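Local atomic coordinates of histidyl-trna synthetase (Thermus thermophilus, PDB entry 1H4V), a protein that catalyses the ATP-dependent attachment of L-histidine to tRNA(His), releasing AMP and diphosphate, as a homodimeric class II aminoacyl-tRNA synthetase. Residues 85-90 with 289-294; 93-98 with 102-107; 331-336 with 346-351; 335-340 with 387-392. All blocks are in the same frame, centred on the assembly; numbering follows the deposited sequence.

Contact 1 (85-90 with 289-294)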
loop_
_atom_site.group_PDB
_atom_site.type_symbol
_atom_site.label_atom_id
_atom_site.label_comp_id
_atom_site.label_asym_id
_atom_site.label_seq_id
_atom_site.Cartn_x
_atom_site.Cartn_y
_atom_site.Cartn_z
ATOM N N ALA A 85 6.541 6.154 -14.546
ATOM C CA ALA A 85 7.310 5.649 -13.408
ATOM C C ALA A 85 7.755 4.210 -13.648
ATOM O O ALA A 85 8.872 3.831 -13.304
ATOM C CB ALA A 85 6.480 5.722 -12.138
ATOM N N MET A 86 6.879 3.411 -14.243
ATOM C CA MET A 86 7.200 2.014 -14.523
ATOM C C MET A 86 8.242 1.910 -15.619
ATOM O O MET A 86 9.166 1.105 -15.510
ATOM C CB MET A 86 5.923 1.241 -14.879
ATOM C CG MET A 86 5.000 1.164 -13.668
ATOM S SD MET A 86 3.308 0.698 -13.976
ATOM C CE MET A 86 3.485 -1.109 -13.987
ATOM N N VAL A 87 8.104 2.730 -16.658
ATOM C CA VAL A 87 9.081 2.746 -17.752
ATOM C C VAL A 87 10.430 3.192 -17.183
ATOM O O VAL A 87 11.474 2.649 -17.541
ATOM C CB VAL A 87 8.684 3.736 -18.870
ATOM C CG1 VAL A 87 9.842 3.894 -19.856
ATOM C CG2 VAL A 87 7.443 3.245 -19.592
ATOM N N ARG A 88 10.394 4.175 -16.283
ATOM C CA ARG A 88 11.601 4.690 -15.650
ATOM C C ARG A 88 12.261 3.584 -14.829
ATOM O O ARG A 88 13.485 3.537 -14.704
ATOM C CB ARG A 88 11.251 5.893 -14.765
ATOM C CG ARG A 88 12.442 6.695 -14.219
ATOM C CD ARG A 88 13.070 6.014 -13.007
ATOM N NE ARG A 88 12.089 5.810 -11.945
ATOM C CZ ARG A 88 12.157 4.840 -11.041
ATOM N NH1 ARG A 88 13.164 3.980 -11.062
ATOM N NH2 ARG A 88 11.208 4.715 -10.132
ATOM N N ALA A 89 11.451 2.686 -14.277
ATOM C CA ALA A 89 11.981 1.578 -13.487
ATOM C C ALA A 89 12.570 0.495 -14.399
ATOM O O ALA A 89 13.608 -0.087 -14.087
ATOM C CB ALA A 89 10.877 0.982 -12.599
ATOM N N TYR A 90 11.901 0.232 -15.517
ATOM C CA TYR A 90 12.350 -0.768 -16.484
ATOM C C TYR A 90 13.755 -0.378 -16.959
ATOM O O TYR A 90 14.636 -1.225 -17.133
ATOM C CB TYR A 90 11.377 -0.789 -17.668
ATOM C CG TYR A 90 11.767 -1.662 -18.842
ATOM C CD1 TYR A 90 11.263 -2.959 -18.972
ATOM C CD2 TYR A 90 12.584 -1.168 -19.861
ATOM C CE1 TYR A 90 11.555 -3.744 -20.098
ATOM C CE2 TYR A 90 12.886 -1.941 -20.990
ATOM C CZ TYR A 90 12.366 -3.225 -21.106
ATOM O OH TYR A 90 12.636 -3.982 -22.232
ATOM N N ASP A 289 4.800 3.550 -27.659
ATOM C CA ASP A 289 6.186 3.306 -28.038
ATOM C C ASP A 289 7.267 4.389 -27.893
ATOM O O ASP A 289 8.443 4.049 -27.783
ATOM C CB ASP A 289 6.199 2.736 -29.461
ATOM C CG ASP A 289 5.393 1.437 -29.571
ATOM O OD1 ASP A 289 5.191 0.949 -30.702
ATOM O OD2 ASP A 289 4.959 0.907 -28.520
ATOM N N GLY A 290 6.911 5.668 -27.868
ATOM C CA GLY A 290 7.948 6.687 -27.748
ATOM C C GLY A 290 8.241 7.294 -26.377
ATOM O O GLY A 290 9.035 8.231 -26.266
ATOM N N LEU A 291 7.627 6.761 -25.326
ATOM C CA LEU A 291 7.821 7.293 -23.985
ATOM C C LEU A 291 9.217 7.045 -23.413
ATOM O O LEU A 291 9.773 7.905 -22.723
ATOM C CB LEU A 291 6.752 6.724 -23.034
ATOM C CG LEU A 291 6.858 7.097 -21.553
ATOM C CD1 LEU A 291 6.683 8.587 -21.369
ATOM C CD2 LEU A 291 5.796 6.350 -20.781
ATOM N N SER A 292 9.784 5.878 -23.693
ATOM C CA SER A 292 11.111 5.543 -23.189
ATOM C C SER A 292 12.175 6.534 -23.663
ATOM O O SER A 292 12.960 7.045 -22.867
ATOM C CB SER A 292 11.494 4.132 -23.626
ATOM O OG SER A 292 12.778 3.789 -23.134
ATOM N N GLU A 293 12.207 6.794 -24.965
ATOM C CA GLU A 293 13.180 7.729 -25.527
ATOM C C GLU A 293 12.982 9.113 -24.925
ATOM O O GLU A 293 13.936 9.865 -24.721
ATOM C CB GLU A 293 13.044 7.769 -27.054
ATOM C CG GLU A 293 13.708 6.576 -27.737
ATOM C CD GLU A 293 13.106 6.238 -29.091
ATOM O OE1 GLU A 293 11.990 5.666 -29.124
ATOM O OE2 GLU A 293 13.750 6.537 -30.125
ATOM N N LEU A 294 11.730 9.428 -24.621
ATOM C CA LEU A 294 11.366 10.707 -24.033
ATOM C C LEU A 294 12.053 10.862 -22.672
ATOM O O LEU A 294 12.375 11.971 -22.251
ATOM C CB LEU A 294 9.838 10.764 -23.891
ATOM C CG LEU A 294 9.098 11.991 -23.370
ATOM C CD1 LEU A 294 9.415 12.184 -21.904
ATOM C CD2 LEU A 294 9.478 13.216 -24.186
#
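Val87 meets Leu291 and Ser292 with a different methyl for each. CG2 touches the Leu291 side chain at CD2, 3.7 Å away, the two side chains running aslant to one another. Val87 CG1 comes instead against the backbone of the short helix, 3.9 Å from Ser292 CA, and lies 4.1 Å from Ser292 CB. The split follows from the valine torsion: CG1 stands opposite the backbone N (chi1 170°), which leaves CG2 beside that N and facing Leu291. The interface is purely apolar and small, yet all three residues are buried.

Around this, the Ser292 hydroxyl hydrogen-bonds the carbonyl of Pro298, while CB of the serine lies at the valine's CG1, and the residue packs on Leu91 and Val300 as well. Leu291 also packs on Thr83, the first residue of the helix that carries Val87. On that helix, 83-92, Met86 and Tyr90 pack on strands 102-111 and 123-132, and Arg88 forms salt bridges with Glu45 and Glu92 of its own chain and with Asp11 of the second subunit. The contact thus joins two parts of the catalytic domain that are far apart in sequence, beside the large sheet of the class II synthetase catalytic fold.

Contact 2 (93-98 with 102-107)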
loop_
_atom_site.group_PDB
_atom_site.type_symbol
_atom_site.label_atom_id
_atom_site.label_comp_id
_atom_site.label_asym_id
_atom_site.label_seq_id
_atom_site.Cartn_x
_atom_site.Cartn_y
_atom_site.Cartn_z
ATOM N N HIS A 93 16.599 -0.501 -13.880
ATOM C CA HIS A 93 17.046 -1.834 -13.506
ATOM C C HIS A 93 17.484 -2.738 -14.646
ATOM O O HIS A 93 17.671 -3.933 -14.452
ATOM C CB HIS A 93 15.961 -2.501 -12.665
ATOM C CG HIS A 93 15.624 -1.726 -11.433
ATOM N ND1 HIS A 93 16.487 -1.625 -10.362
ATOM C CD2 HIS A 93 14.573 -0.918 -11.146
ATOM C CE1 HIS A 93 15.987 -0.786 -9.472
ATOM N NE2 HIS A 93 14.827 -0.342 -9.924
ATOM N N GLY A 94 17.673 -2.150 -15.824
ATOM C CA GLY A 94 18.103 -2.907 -16.977
ATOM C C GLY A 94 17.209 -4.094 -17.274
ATOM O O GLY A 94 17.696 -5.196 -17.533
ATOM N N MET A 95 15.898 -3.882 -17.236
ATOM C CA MET A 95 14.975 -4.966 -17.518
ATOM C C MET A 95 15.024 -5.324 -19.001
ATOM O O MET A 95 14.457 -6.337 -19.421
ATOM C CB MET A 95 13.550 -4.580 -17.107
ATOM C CG MET A 95 13.358 -4.423 -15.601
ATOM S SD MET A 95 11.643 -4.063 -15.120
ATOM C CE MET A 95 11.816 -3.755 -13.354
ATOM N N LYS A 96 15.703 -4.493 -19.793
ATOM C CA LYS A 96 15.832 -4.746 -21.233
ATOM C C LYS A 96 16.568 -6.069 -21.448
ATOM O O LYS A 96 16.433 -6.696 -22.497
ATOM C CB LYS A 96 16.622 -3.626 -21.922
ATOM C CG LYS A 96 18.069 -3.554 -21.452
ATOM C CD LYS A 96 18.987 -2.833 -22.427
ATOM C CE LYS A 96 18.895 -1.335 -22.307
ATOM N NZ LYS A 96 19.896 -0.704 -23.213
ATOM N N VAL A 97 17.342 -6.480 -20.445
ATOM C CA VAL A 97 18.118 -7.714 -20.495
ATOM C C VAL A 97 17.272 -8.946 -20.177
ATOM O O VAL A 97 17.646 -10.068 -20.512
ATOM C CB VAL A 97 19.312 -7.647 -19.500
ATOM C CG1 VAL A 97 19.941 -9.021 -19.322
ATOM C CG2 VAL A 97 20.355 -6.665 -20.011
ATOM N N TRP A 98 16.134 -8.736 -19.529
ATOM C CA TRP A 98 15.247 -9.838 -19.175
ATOM C C TRP A 98 14.539 -10.387 -20.406
ATOM O O TRP A 98 14.551 -9.764 -21.469
ATOM C CB TRP A 98 14.179 -9.363 -18.196
ATOM C CG TRP A 98 14.699 -8.869 -16.906
ATOM C CD1 TRP A 98 16.004 -8.820 -16.506
ATOM C CD2 TRP A 98 13.929 -8.370 -15.819
ATOM N NE1 TRP A 98 16.091 -8.320 -15.231
ATOM C CE2 TRP A 98 14.819 -8.029 -14.783
ATOM C CE3 TRP A 98 12.554 -8.168 -15.612
ATOM C CZ2 TRP A 98 14.401 -7.513 -13.566
ATOM C CZ3 TRP A 98 12.131 -7.651 -14.401
ATOM C CH2 TRP A 98 13.051 -7.327 -13.394
ATOM N N VAL A 102 8.494 -7.690 -20.823
ATOM C CA VAL A 102 8.480 -7.692 -19.373
ATOM C C VAL A 102 7.107 -7.162 -18.982
ATOM O O VAL A 102 6.723 -6.063 -19.378
ATOM C CB VAL A 102 9.565 -6.778 -18.798
ATOM C CG1 VAL A 102 9.506 -6.794 -17.287
ATOM C CG2 VAL A 102 10.934 -7.234 -19.298
ATOM N N ARG A 103 6.359 -7.964 -18.236
ATOM C CA ARG A 103 5.035 -7.567 -17.808
ATOM C C ARG A 103 5.097 -7.089 -16.363
ATOM O O ARG A 103 5.603 -7.784 -15.481
ATOM C CB ARG A 103 4.055 -8.739 -17.960
ATOM C CG ARG A 103 3.784 -9.152 -19.412
ATOM C CD ARG A 103 2.695 -10.226 -19.464
ATOM N NE ARG A 103 2.398 -10.701 -20.814
ATOM C CZ ARG A 103 3.197 -11.487 -21.531
ATOM N NH1 ARG A 103 4.362 -11.897 -21.041
ATOM N NH2 ARG A 103 2.816 -11.888 -22.731
ATOM N N LEU A 104 4.585 -5.890 -16.118
ATOM C CA LEU A 104 4.611 -5.332 -14.765
ATOM C C LEU A 104 3.247 -4.805 -14.360
ATOM O O LEU A 104 2.435 -4.416 -15.203
ATOM C CB LEU A 104 5.615 -4.178 -14.677
ATOM C CG LEU A 104 7.048 -4.383 -15.181
ATOM C CD1 LEU A 104 7.705 -3.021 -15.339
ATOM C CD2 LEU A 104 7.837 -5.248 -14.228
ATOM N N TRP A 105 2.983 -4.803 -13.064
ATOM C CA TRP A 105 1.734 -4.256 -12.584
ATOM C C TRP A 105 2.028 -3.567 -11.271
ATOM O O TRP A 105 3.028 -3.859 -10.604
ATOM C CB TRP A 105 0.648 -5.329 -12.418
ATOM C CG TRP A 105 0.746 -6.144 -11.174
ATOM C CD1 TRP A 105 1.487 -7.274 -10.985
ATOM C CD2 TRP A 105 0.067 -5.895 -9.943
ATOM N NE1 TRP A 105 1.309 -7.749 -9.708
ATOM C CE2 TRP A 105 0.445 -6.920 -9.043
ATOM C CE3 TRP A 105 -0.820 -4.900 -9.507
ATOM C CZ2 TRP A 105 -0.041 -6.988 -7.729
ATOM C CZ3 TRP A 105 -1.305 -4.969 -8.195
ATOM C CH2 TRP A 105 -0.908 -6.008 -7.323
ATOM N N MET A 106 1.144 -2.649 -10.904
ATOM C CA MET A 106 1.314 -1.878 -9.695
ATOM C C MET A 106 -0.023 -1.291 -9.260
ATOM O O MET A 106 -0.911 -1.023 -10.075
ATOM C CB MET A 106 2.334 -0.765 -9.977
ATOM C CG MET A 106 2.522 0.296 -8.901
ATOM S SD MET A 106 3.929 1.373 -9.345
ATOM C CE MET A 106 3.137 2.702 -10.280
ATOM N N ALA A 107 -0.163 -1.113 -7.958
ATOM C CA ALA A 107 -1.354 -0.527 -7.391
ATOM C C ALA A 107 -0.838 0.494 -6.395
ATOM O O ALA A 107 0.086 0.213 -5.635
ATOM C CB ALA A 107 -2.181 -1.587 -6.686
#
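Trp98 and Met95 form a pair of side chains that Val102 and Leu104 meet from the strand. Within the loop, Met95 CG lies 3.5 Å above the plane of the Trp98 ring, displaced toward its rim. Beyond CG the methionine runs extended, chi2 -177°, which carries SD to Leu104, where it lies 4.1 Å from Leu104 CD1 and equally far from CD2 of that leucine. Val102 approaches the indole at a slant: its CG1 is 3.7 Å from Trp98 CE3. The other methyl, Val102 CG2, sits 3.6 Å from the carbonyl O of Met95 and 4.0 Å from Trp98 CB, so one valine touches both loop residues. With an alanine here both methyls are gone, which would probably open a gap beside Trp98 CE3 and the Met95 carbonyl and leave that side of the indole without its strand partner.

Gln100 reaches back from the intervening turn to hydrogen-bond Trp98 O, and Phe13 of the second subunit packs on the indole. Gly94, with positive phi, closes helix 83-92 in a Schellman motif; the following 3-10 turn then folds back on strand 102-111, the first strand of the antiparallel pair known as motif 2 in class II synthetases.

Contact 3 (331-336 with 346-351)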
loop_
_atom_site.group_PDB
_atom_site.type_symbol
_atom_site.label_atom_id
_atom_site.label_comp_id
_atom_site.label_asym_id
_atom_site.label_seq_id
_atom_site.Cartn_x
_atom_site.Cartn_y
_atom_site.Cartn_z
ATOM N N LEU A 331 -12.801 -15.014 20.466
ATOM C CA LEU A 331 -13.112 -14.981 21.889
ATOM C C LEU A 331 -13.145 -13.562 22.461
ATOM O O LEU A 331 -12.210 -12.781 22.259
ATOM C CB LEU A 331 -12.073 -15.808 22.660
ATOM C CG LEU A 331 -12.122 -15.800 24.199
ATOM C CD1 LEU A 331 -13.366 -16.542 24.672
ATOM C CD2 LEU A 331 -10.862 -16.468 24.773
ATOM N N TYR A 332 -14.227 -13.232 23.163
ATOM C CA TYR A 332 -14.361 -11.933 23.811
ATOM C C TYR A 332 -14.493 -12.202 25.311
ATOM O O TYR A 332 -15.526 -12.682 25.782
ATOM C CB TYR A 332 -15.591 -11.176 23.315
ATOM C CG TYR A 332 -15.601 -9.736 23.771
ATOM C CD1 TYR A 332 -14.675 -8.823 23.270
ATOM C CD2 TYR A 332 -16.489 -9.299 24.747
ATOM C CE1 TYR A 332 -14.627 -7.510 23.736
ATOM C CE2 TYR A 332 -16.450 -7.988 25.221
ATOM C CZ TYR A 332 -15.517 -7.101 24.713
ATOM O OH TYR A 332 -15.458 -5.811 25.196
ATOM N N LEU A 333 -13.431 -11.896 26.048
ATOM C CA LEU A 333 -13.357 -12.111 27.493
ATOM C C LEU A 333 -13.985 -11.017 28.338
ATOM O O LEU A 333 -13.688 -9.836 28.172
ATOM C CB LEU A 333 -11.899 -12.276 27.910
ATOM C CG LEU A 333 -11.319 -13.661 27.659
ATOM C CD1 LEU A 333 -9.801 -13.598 27.587
ATOM C CD2 LEU A 333 -11.788 -14.593 28.770
ATOM N N ILE A 334 -14.842 -11.425 29.269
ATOM C CA ILE A 334 -15.525 -10.481 30.146
ATOM C C ILE A 334 -15.039 -10.650 31.586
ATOM O O ILE A 334 -15.348 -11.650 32.245
ATOM C CB ILE A 334 -17.063 -10.695 30.130
ATOM C CG1 ILE A 334 -17.626 -10.391 28.749
ATOM C CG2 ILE A 334 -17.740 -9.823 31.185
ATOM C CD1 ILE A 334 -17.306 -11.415 27.720
ATOM N N PRO A 335 -14.257 -9.684 32.095
ATOM C CA PRO A 335 -13.766 -9.782 33.477
ATOM C C PRO A 335 -14.923 -9.372 34.387
ATOM O O PRO A 335 -15.624 -8.409 34.096
ATOM C CB PRO A 335 -12.605 -8.783 33.510
ATOM C CG PRO A 335 -13.017 -7.750 32.510
ATOM C CD PRO A 335 -13.631 -8.556 31.383
ATOM N N LEU A 336 -15.154 -10.116 35.463
ATOM C CA LEU A 336 -16.254 -9.779 36.361
ATOM C C LEU A 336 -15.805 -8.903 37.520
ATOM O O LEU A 336 -16.597 -8.143 38.073
ATOM C CB LEU A 336 -16.922 -11.056 36.870
ATOM C CG LEU A 336 -17.473 -11.879 35.707
ATOM C CD1 LEU A 336 -18.098 -13.166 36.217
ATOM C CD2 LEU A 336 -18.489 -11.041 34.950
ATOM N N TYR A 346 -4.044 -11.309 30.224
ATOM C CA TYR A 346 -3.028 -12.372 30.206
ATOM C C TYR A 346 -3.507 -13.576 29.422
ATOM O O TYR A 346 -2.735 -14.186 28.689
ATOM C CB TYR A 346 -2.681 -12.819 31.623
ATOM C CG TYR A 346 -2.177 -11.703 32.502
ATOM C CD1 TYR A 346 -2.360 -11.744 33.880
ATOM C CD2 TYR A 346 -1.519 -10.602 31.959
ATOM C CE1 TYR A 346 -1.905 -10.717 34.693
ATOM C CE2 TYR A 346 -1.058 -9.572 32.764
ATOM C CZ TYR A 346 -1.254 -9.634 34.132
ATOM O OH TYR A 346 -0.799 -8.615 34.944
ATOM N N LEU A 347 -4.782 -13.917 29.583
ATOM C CA LEU A 347 -5.357 -15.054 28.878
ATOM C C LEU A 347 -5.454 -14.765 27.380
ATOM O O LEU A 347 -5.068 -15.592 26.563
ATOM C CB LEU A 347 -6.748 -15.388 29.442
ATOM C CG LEU A 347 -7.519 -16.479 28.689
ATOM C CD1 LEU A 347 -6.685 -17.745 28.616
ATOM C CD2 LEU A 347 -8.850 -16.747 29.399
ATOM N N ALA A 348 -5.971 -13.593 27.019
ATOM C CA ALA A 348 -6.083 -13.238 25.608
ATOM C C ALA A 348 -4.691 -13.247 24.950
ATOM O O ALA A 348 -4.528 -13.739 23.833
ATOM C CB ALA A 348 -6.733 -11.867 25.458
ATOM N N GLU A 349 -3.691 -12.711 25.639
ATOM C CA GLU A 349 -2.345 -12.694 25.085
ATOM C C GLU A 349 -1.797 -14.105 24.881
ATOM O O GLU A 349 -1.017 -14.346 23.963
ATOM C CB GLU A 349 -1.398 -11.892 25.978
ATOM C CG GLU A 349 -1.040 -10.518 25.415
ATOM C CD GLU A 349 -0.401 -10.603 24.032
ATOM O OE1 GLU A 349 0.616 -11.322 23.886
ATOM O OE2 GLU A 349 -0.911 -9.953 23.088
ATOM N N ALA A 350 -2.220 -15.038 25.728
ATOM C CA ALA A 350 -1.774 -16.425 25.629
ATOM C C ALA A 350 -2.415 -17.135 24.441
ATOM O O ALA A 350 -1.915 -18.158 23.975
ATOM C CB ALA A 350 -2.113 -17.175 26.921
ATOM N N LEU A 351 -3.523 -16.588 23.957
ATOM C CA LEU A 351 -4.248 -17.172 22.838
ATOM C C LEU A 351 -3.917 -16.538 21.483
ATOM O O LEU A 351 -4.236 -17.105 20.438
ATOM C CB LEU A 351 -5.756 -17.078 23.112
ATOM C CG LEU A 351 -6.228 -17.877 24.339
ATOM C CD1 LEU A 351 -7.667 -17.535 24.676
ATOM C CD2 LEU A 351 -6.078 -19.377 24.056
#
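Leu331 and Leu333 meet Leu347, Ala348 and Leu351 through aliphatic groups alone, and the flat groups nearby lie outside this interface. The ring of Tyr332 is on the other side of the strand, against Ala360 and Arg376, while that of Tyr346 leaves the helix for the second subunit, where its hydroxyl hydrogen-bonds His243 of that chain. Tyr359, from the adjoining strand, packs on both Leu333 and Ala348.

The contact itself is made by leucine methyls and one alanine. The Leu333 side chain crosses that of Leu347 at about a right angle: its CD2 is 3.7 Å from Leu347 CD2, and its CD1 lies 3.8 Å from Leu347 CG. The same Leu333 CD1 also reaches the helix backbone, 3.9 Å from Ala348 N, an approach that the small alanine side chain probably allows. This is the first half of a beta-alpha-beta unit, in which strand 331-335 leads into helix 338-351 and on to the parallel strand 357-359; the helix segment runs back nearly antiparallel to the strand, at 164°, with their axes 9.7 Å apart, in the anticodon-binding domain.

Near the start of the strand, Leu331 crosses Leu351 almost perpendicularly, with CD2 of the former a tight 3.4 Å from Leu351 CD1. CG of Leu331 is trans to the backbone N (chi1 174°), which directs the branch toward Leu351. Leu416, from helix 412-419, packs on both leucines.

Contact 4 (335-340 with 387-392)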
loop_
_atom_site.group_PDB
_atom_site.type_symbol
_atom_site.label_atom_id
_atom_site.label_comp_id
_atom_site.label_asym_id
_atom_site.label_seq_id
_atom_site.Cartn_x
_atom_site.Cartn_y
_atom_site.Cartn_z
ATOM N N PRO A 335 -14.257 -9.684 32.095
ATOM C CA PRO A 335 -13.766 -9.782 33.477
ATOM C C PRO A 335 -14.923 -9.372 34.387
ATOM O O PRO A 335 -15.624 -8.409 34.096
ATOM C CB PRO A 335 -12.605 -8.783 33.510
ATOM C CG PRO A 335 -13.017 -7.750 32.510
ATOM C CD PRO A 335 -13.631 -8.556 31.383
ATOM N N LEU A 336 -15.154 -10.116 35.463
ATOM C CA LEU A 336 -16.254 -9.779 36.361
ATOM C C LEU A 336 -15.805 -8.903 37.520
ATOM O O LEU A 336 -16.597 -8.143 38.073
ATOM C CB LEU A 336 -16.922 -11.056 36.870
ATOM C CG LEU A 336 -17.473 -11.879 35.707
ATOM C CD1 LEU A 336 -18.098 -13.166 36.217
ATOM C CD2 LEU A 336 -18.489 -11.041 34.950
ATOM N N THR A 337 -14.537 -9.011 37.892
ATOM C CA THR A 337 -14.010 -8.182 38.966
ATOM C C THR A 337 -12.889 -7.343 38.374
ATOM O O THR A 337 -12.451 -7.588 37.247
ATOM C CB THR A 337 -13.432 -9.017 40.141
ATOM O OG1 THR A 337 -12.325 -9.802 39.678
ATOM C CG2 THR A 337 -14.498 -9.925 40.723
ATOM N N GLU A 338 -12.423 -6.364 39.142
ATOM C CA GLU A 338 -11.361 -5.483 38.701
ATOM C C GLU A 338 -10.044 -6.234 38.562
ATOM O O GLU A 338 -9.247 -5.934 37.679
ATOM C CB GLU A 338 -11.196 -4.331 39.689
ATOM C CG GLU A 338 -10.346 -3.198 39.146
ATOM C CD GLU A 338 -11.066 -2.383 38.079
ATOM O OE1 GLU A 338 -10.376 -1.702 37.289
ATOM O OE2 GLU A 338 -12.318 -2.410 38.037
ATOM N N GLU A 339 -9.807 -7.205 39.437
ATOM C CA GLU A 339 -8.570 -7.984 39.376
ATOM C C GLU A 339 -8.568 -8.899 38.154
ATOM O O GLU A 339 -7.507 -9.258 37.641
ATOM C CB GLU A 339 -8.390 -8.843 40.637
ATOM C CG GLU A 339 -7.163 -9.755 40.583
ATOM C CD GLU A 339 -7.182 -10.879 41.621
ATOM O OE1 GLU A 339 -6.322 -11.785 41.515
ATOM O OE2 GLU A 339 -8.045 -10.864 42.534
ATOM N N ALA A 340 -9.759 -9.263 37.689
ATOM C CA ALA A 340 -9.896 -10.147 36.543
ATOM C C ALA A 340 -9.585 -9.456 35.208
ATOM O O ALA A 340 -9.339 -10.121 34.203
ATOM C CB ALA A 340 -11.297 -10.736 36.522
ATOM N N ASP A 387 -14.308 -16.663 41.307
ATOM C CA ASP A 387 -14.330 -18.120 41.295
ATOM C C ASP A 387 -13.335 -18.741 40.308
ATOM O O ASP A 387 -12.536 -19.599 40.687
ATOM C CB ASP A 387 -15.746 -18.632 40.988
ATOM C CG ASP A 387 -16.788 -18.132 41.990
ATOM O OD1 ASP A 387 -17.080 -16.911 41.998
ATOM O OD2 ASP A 387 -17.314 -18.958 42.770
ATOM N N GLU A 388 -13.376 -18.332 39.042
ATOM C CA GLU A 388 -12.438 -18.910 38.085
ATOM C C GLU A 388 -11.006 -18.487 38.374
ATOM O O GLU A 388 -10.072 -19.249 38.122
ATOM C CB GLU A 388 -12.801 -18.577 36.628
ATOM C CG GLU A 388 -13.674 -17.356 36.401
ATOM C CD GLU A 388 -15.138 -17.628 36.674
ATOM O OE1 GLU A 388 -15.661 -18.614 36.112
ATOM O OE2 GLU A 388 -15.760 -16.856 37.437
ATOM N N LEU A 389 -10.826 -17.289 38.918
ATOM C CA LEU A 389 -9.479 -16.830 39.231
ATOM C C LEU A 389 -8.837 -17.697 40.311
ATOM O O LEU A 389 -7.678 -18.080 40.195
ATOM C CB LEU A 389 -9.487 -15.363 39.668
ATOM C CG LEU A 389 -9.720 -14.317 38.564
ATOM C CD1 LEU A 389 -9.441 -12.923 39.114
ATOM C CD2 LEU A 389 -8.804 -14.593 37.383
ATOM N N ARG A 390 -9.592 -18.025 41.353
ATOM C CA ARG A 390 -9.069 -18.854 42.432
ATOM C C ARG A 390 -8.808 -20.278 41.958
ATOM O O ARG A 390 -7.895 -20.946 42.441
ATOM C CB ARG A 390 -10.046 -18.881 43.611
ATOM N N ALA A 391 -9.609 -20.740 41.006
ATOM C CA ALA A 391 -9.454 -22.091 40.490
ATOM C C ALA A 391 -8.516 -22.160 39.285
ATOM O O ALA A 391 -8.199 -23.245 38.811
ATOM C CB ALA A 391 -10.820 -22.660 40.116
ATOM N N GLY A 392 -8.067 -21.008 38.792
ATOM C CA GLY A 392 -7.192 -21.013 37.630
ATOM C C GLY A 392 -7.927 -21.631 36.453
ATOM O O GLY A 392 -7.374 -22.437 35.705
#
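Leu389 and Glu339 come together because each chain takes a stretched course. In Leu389, CG lies opposite the carbonyl carbon (chi1 -73°), and the extended second torsion carries CD1 forward to the first turn of helix 338-351. In Glu339, CG is trans to the backbone N (chi1 176°) and the rest of the chain continues straight; the two side chains overlap alongside one another, pointing opposite ways.

CD1 of Leu389 does nearly all the touching. It sits 3.8 Å from Ala340 CA and 3.9 Å from Ala340 CB, resting against the backbone and methyl of that residue. The aliphatic part and carboxylate carbon of Glu339 lie along the same leucine methyl, with Glu339 CD 3.9 Å from Leu389 CD1. Thr337 OG1 is more distant, at 4.3 Å from Leu389 CD1, and has another task. It caps the helix by accepting a hydrogen bond from Ala340 N, with Ala340 N to Thr337 OG1 at 3.3 Å and a bent N-H...O angle of 137°.

Leu389 also packs on Glu343 and Arg409. The preceding Glu388 turns its carboxylate to Thr395 OG1, and Gly392, at positive phi, ends its helix in a Schellman motif. The chemistry is therefore divided: the link between the helices is van der Waals packing by one leucine methyl, whereas the polar bond stays within the capped helix start, where the carboxylate of Glu339 in the first turn is likely to be favoured by the helix dipole.

The four contacts form two clusters. Contacts 1 and 2, both in the catalytic region, have centres 11 Å apart; contact 2 begins in the loop that follows helix 83-92 of contact 1, and the two touch: Tyr90 O and Met95 N, 2.9 Å apart, probably hydrogen-bond at the helix end, and Tyr90 CE1 packs 3.6 Å from Val102 CG2. Contacts 3 and 4 lie in the anticodon-binding domain, also 11 Å between centres, and share Pro335 and Leu336, where strand 331-335 passes into helix 338-351. Between the clusters the separation is large, from about 48 Å (centres of contacts 2 and 3) to 65 Å (centres of contacts 1 and 4). Contacts 1, 2 and 3 each touch the second subunit. The structure is ligand-free.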